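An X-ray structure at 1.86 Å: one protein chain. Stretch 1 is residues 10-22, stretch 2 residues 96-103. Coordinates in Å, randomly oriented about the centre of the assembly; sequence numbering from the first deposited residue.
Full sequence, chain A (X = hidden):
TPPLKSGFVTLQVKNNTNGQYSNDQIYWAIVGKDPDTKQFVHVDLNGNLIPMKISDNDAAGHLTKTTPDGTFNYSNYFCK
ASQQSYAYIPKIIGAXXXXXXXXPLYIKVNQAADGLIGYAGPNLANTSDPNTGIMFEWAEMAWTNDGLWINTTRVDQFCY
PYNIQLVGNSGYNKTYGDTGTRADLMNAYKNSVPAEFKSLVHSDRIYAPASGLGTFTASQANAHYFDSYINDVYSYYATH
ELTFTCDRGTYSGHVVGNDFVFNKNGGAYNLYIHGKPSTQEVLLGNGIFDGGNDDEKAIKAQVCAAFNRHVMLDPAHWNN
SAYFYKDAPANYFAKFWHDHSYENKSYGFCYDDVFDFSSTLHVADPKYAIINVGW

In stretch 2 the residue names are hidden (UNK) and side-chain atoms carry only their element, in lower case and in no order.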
# COMPACT_ATOMS: atom_id res chain seq x y z
N THR A 10 0.55 11.08 18.32
CA THR A 10 1.76 10.31 18.57
C THR A 10 1.66 8.94 17.90
O THR A 10 0.62 8.28 17.98
CB THR A 10 2.01 10.14 20.08
OG1 THR A 10 2.13 11.43 20.68
CG2 THR A 10 3.29 9.33 20.34
N LEU A 11 2.74 8.55 17.22
CA LEU A 11 2.88 7.22 16.67
C LEU A 11 3.94 6.45 17.47
O LEU A 11 5.12 6.77 17.41
CB LEU A 11 3.26 7.31 15.19
CG LEU A 11 2.37 8.23 14.36
CD1 LEU A 11 2.92 8.35 12.96
CD2 LEU A 11 0.91 7.73 14.32
N GLN A 12 3.50 5.45 18.23
CA GLN A 12 4.40 4.73 19.12
C GLN A 12 4.86 3.43 18.48
O GLN A 12 4.03 2.60 18.13
CB GLN A 12 3.71 4.43 20.46
CG GLN A 12 4.50 3.53 21.40
CD GLN A 12 5.67 4.27 22.03
OE1 GLN A 12 5.48 5.28 22.72
NE2 GLN A 12 6.88 3.80 21.77
N VAL A 13 6.17 3.24 18.31
CA VAL A 13 6.67 1.95 17.82
C VAL A 13 6.72 0.98 18.99
O VAL A 13 7.24 1.31 20.06
CB VAL A 13 8.07 2.06 17.15
CG1 VAL A 13 8.51 0.68 16.63
CG2 VAL A 13 8.06 3.07 16.00
N LYS A 14 6.16 -0.21 18.79
CA LYS A 14 6.26 -1.28 19.79
C LYS A 14 7.01 -2.49 19.23
O LYS A 14 6.62 -3.06 18.20
CB LYS A 14 4.86 -1.69 20.27
CG LYS A 14 4.87 -2.76 21.34
CD LYS A 14 5.25 -2.20 22.70
CE LYS A 14 5.27 -3.31 23.74
NZ LYS A 14 4.10 -4.23 23.55
N ASN A 15 8.06 -2.89 19.93
CA ASN A 15 8.91 -4.01 19.51
C ASN A 15 8.32 -5.35 19.91
O ASN A 15 8.36 -5.73 21.09
CB ASN A 15 10.31 -3.81 20.13
CG ASN A 15 11.33 -4.85 19.67
OD1 ASN A 15 11.00 -5.85 19.05
ND2 ASN A 15 12.59 -4.60 20.00
N ASN A 16 7.76 -6.07 18.94
CA ASN A 16 7.19 -7.39 19.20
C ASN A 16 7.96 -8.50 18.49
O ASN A 16 7.38 -9.53 18.11
CB ASN A 16 5.72 -7.44 18.79
CG ASN A 16 4.85 -6.51 19.63
OD1 ASN A 16 5.06 -6.37 20.83
ND2 ASN A 16 3.89 -5.86 18.99
N THR A 17 9.26 -8.29 18.31
CA THR A 17 10.09 -9.23 17.56
C THR A 17 10.59 -10.37 18.44
O THR A 17 11.36 -11.23 17.99
CB THR A 17 11.29 -8.52 16.91
OG1 THR A 17 12.20 -8.06 17.92
CG2 THR A 17 10.82 -7.33 16.08
N ASN A 18 10.15 -10.38 19.70
CA ASN A 18 10.45 -11.47 20.64
C ASN A 18 11.93 -11.82 20.72
O ASN A 18 12.29 -12.99 20.85
CB ASN A 18 9.65 -12.73 20.26
CG ASN A 18 8.18 -12.62 20.63
OD1 ASN A 18 7.81 -12.02 21.64
ND2 ASN A 18 7.32 -13.23 19.80
N GLY A 19 12.78 -10.81 20.64
CA GLY A 19 14.21 -10.97 20.84
C GLY A 19 15.03 -11.03 19.57
O GLY A 19 16.25 -11.10 19.63
N GLN A 20 14.38 -11.00 18.41
CA GLN A 20 15.11 -11.01 17.15
C GLN A 20 15.88 -9.71 16.95
O GLN A 20 17.01 -9.71 16.45
CB GLN A 20 14.18 -11.23 15.96
CG GLN A 20 14.94 -11.59 14.70
CD GLN A 20 15.52 -12.99 14.75
OE1 GLN A 20 15.17 -13.79 15.63
NE2 GLN A 20 16.41 -13.30 13.81
N TYR A 21 15.25 -8.60 17.33
CA TYR A 21 15.88 -7.28 17.28
C TYR A 21 15.60 -6.48 18.56
O TYR A 21 14.50 -6.56 19.11
CB TYR A 21 15.40 -6.47 16.06
CG TYR A 21 15.65 -7.13 14.72
CD1 TYR A 21 16.89 -7.01 14.08
CD2 TYR A 21 14.65 -7.86 14.09
CE1 TYR A 21 17.11 -7.61 12.86
CE2 TYR A 21 14.87 -8.46 12.87
CZ TYR A 21 16.09 -8.33 12.25
OH TYR A 21 16.30 -8.94 11.03
N SER A 22 16.60 -5.72 19.02
CA SER A 22 16.42 -4.81 20.15
C SER A 22 15.95 -3.46 19.61
O SER A 22 15.99 -3.23 18.41
CB SER A 22 17.72 -4.64 20.94
OG SER A 22 18.72 -4.05 20.12
N UNK A 96 4.67 8.43 4.74
CA UNK A 96 5.07 7.06 5.01
C UNK A 96 5.99 7.01 6.23
O UNK A 96 6.96 7.77 6.30
c UNK A 96 5.34 4.61 -0.67
c UNK A 96 5.74 5.72 1.48
n UNK A 96 6.59 4.17 -0.70
n UNK A 96 4.50 4.31 -1.66
c UNK A 96 5.78 6.44 3.82
c UNK A 96 4.92 6.30 2.59
n UNK A 96 4.91 5.34 0.35
N UNK A 97 5.70 6.13 7.17
CA UNK A 97 6.63 5.86 8.26
C UNK A 97 7.37 4.57 7.96
O UNK A 97 6.82 3.49 8.15
c UNK A 97 6.85 5.50 10.78
c UNK A 97 7.24 5.68 13.55
c UNK A 97 5.90 5.74 9.61
s UNK A 97 5.93 5.67 12.34
N UNK A 98 8.61 4.68 7.48
CA UNK A 98 9.42 3.50 7.21
C UNK A 98 10.02 2.99 8.52
O UNK A 98 10.56 3.77 9.29
c UNK A 98 9.45 4.65 2.19
c UNK A 98 10.58 3.81 6.24
c UNK A 98 10.00 3.09 3.89
o UNK A 98 9.09 4.91 0.89
c UNK A 98 9.64 3.35 2.59
c UNK A 98 9.98 5.42 4.39
c UNK A 98 9.61 5.70 3.08
c UNK A 98 10.16 4.11 4.81
N UNK A 99 9.91 1.69 8.76
CA UNK A 99 10.48 1.08 9.94
C UNK A 99 11.33 -0.10 9.50
O UNK A 99 10.80 -1.06 8.94
c UNK A 99 10.03 -0.04 12.18
c UNK A 99 9.39 0.63 10.94
c UNK A 99 7.32 1.50 12.16
c UNK A 99 8.55 1.85 11.37
N UNK A 100 12.64 -0.02 9.72
CA UNK A 100 13.55 -1.07 9.25
C UNK A 100 14.26 -1.73 10.42
O UNK A 100 14.37 -1.16 11.51
o UNK A 100 15.35 0.51 8.82
c UNK A 100 14.57 -0.52 8.25
N UNK A 101 14.71 -2.96 10.19
CA UNK A 101 15.40 -3.74 11.20
C UNK A 101 16.89 -3.83 10.85
O UNK A 101 17.24 -3.96 9.66
c UNK A 101 13.39 -5.28 11.82
c UNK A 101 11.40 -6.63 12.11
c UNK A 101 14.80 -5.15 11.27
c UNK A 101 10.83 -5.62 12.85
c UNK A 101 11.51 -4.43 13.09
c UNK A 101 12.80 -4.27 12.58
o UNK A 101 9.55 -5.84 13.33
c UNK A 101 12.67 -6.46 11.61
N UNK A 102 17.77 -3.77 11.85
CA UNK A 102 19.19 -4.01 11.63
C UNK A 102 19.98 -2.81 11.15
O UNK A 102 21.07 -2.53 11.64
N UNK A 103 19.43 -2.10 10.17
CA UNK A 103 20.06 -0.88 9.67
C UNK A 103 18.99 0.01 9.08
O UNK A 103 17.90 -0.46 8.75
c UNK A 103 21.14 -1.20 8.62
n UNK A 103 23.56 -2.00 4.96
c UNK A 103 22.83 -2.33 6.23
c UNK A 103 21.40 -1.84 6.20
c UNK A 103 20.65 -2.10 7.50

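Position 96 carries seven side-chain atoms: three carbons in a row, a nitrogen, then a carbon bearing two further nitrogens. None comes within 9 Å of stretch 1. The planar guanidinium end identifies Arg96.

Position 97 has an unbranched chain of two carbons, a sulfur and a final carbon; the sulfur lies near Leu11 CD1 and the last carbon near Val13 CG2. Only methionine supplies this chain. Met97 is extended, with all three chi angles in the t well, and so reaches across to stretch 1, its SD 4.1 Å from Leu11 CD1 and its CE 3.7 Å from Val13 CG2.

Position 98 shows one carbon leading to a six-carbon ring that bears one oxygen, out of reach of stretch 1. The pattern is that of tyrosine. The OH of Tyr98 instead accepts a hydrogen bond from Arg96 NH1 at 3.1 Å.

Position 99 has four carbons, forked at the first, with one arm two carbons long; the end of that arm lies near Val13 CG2. This is Ile99, whose CA-to-CB bond points toward stretch 1. Its CD1 is 4.2 Å from Val13 CG2, an apolar contact.

Position 100 has one carbon and one oxygen, without contact to stretch 1, hence Ser100.

Position 101 again holds one carbon and a six-carbon ring bearing an oxygen; the ring lies by Tyr21 and the oxygen near Thr17 CG2. This is Tyr101. Its CB sits 3.6 Å from the centroid of the Tyr21 ring and 11° off the ring normal, a CH-pi contact over the face. The two rings are oblique, with planes at 34° and centroids 4.6 Å apart; Tyr21 CE2 approaches Tyr101 CD2 to 3.2 Å. At the far end of the side chain, Tyr101 OH lies 3.4 Å from Thr17 CG2.

Position 102 has no side-chain atoms, and its backbone N is 4.0 Å from Tyr21 CE1. It is Gly102, whose phi of 84° favours glycine.

Position 103 has four carbons in a row ending in nitrogen and does not touch stretch 1. This is Lys103, whose O accepts a hydrogen bond from Ser100 OG at 2.7 Å.

The contact works through side-chain packing, with no hydrogen bond across it. The strand axes run at 23° and approach no closer than 10.7 Å, so apolar side chains fill the gap. A type I' turn from Thr17 to Gln20 leads into Tyr21. The hydrogen bond from Tyr21 N to Thr17 OG1, 3.2 Å, ties the two residues that meet Tyr101. Altogether 353 Å² is buried, summed over both sides.

Stretch 2, residues 96-103: RMYISYGK
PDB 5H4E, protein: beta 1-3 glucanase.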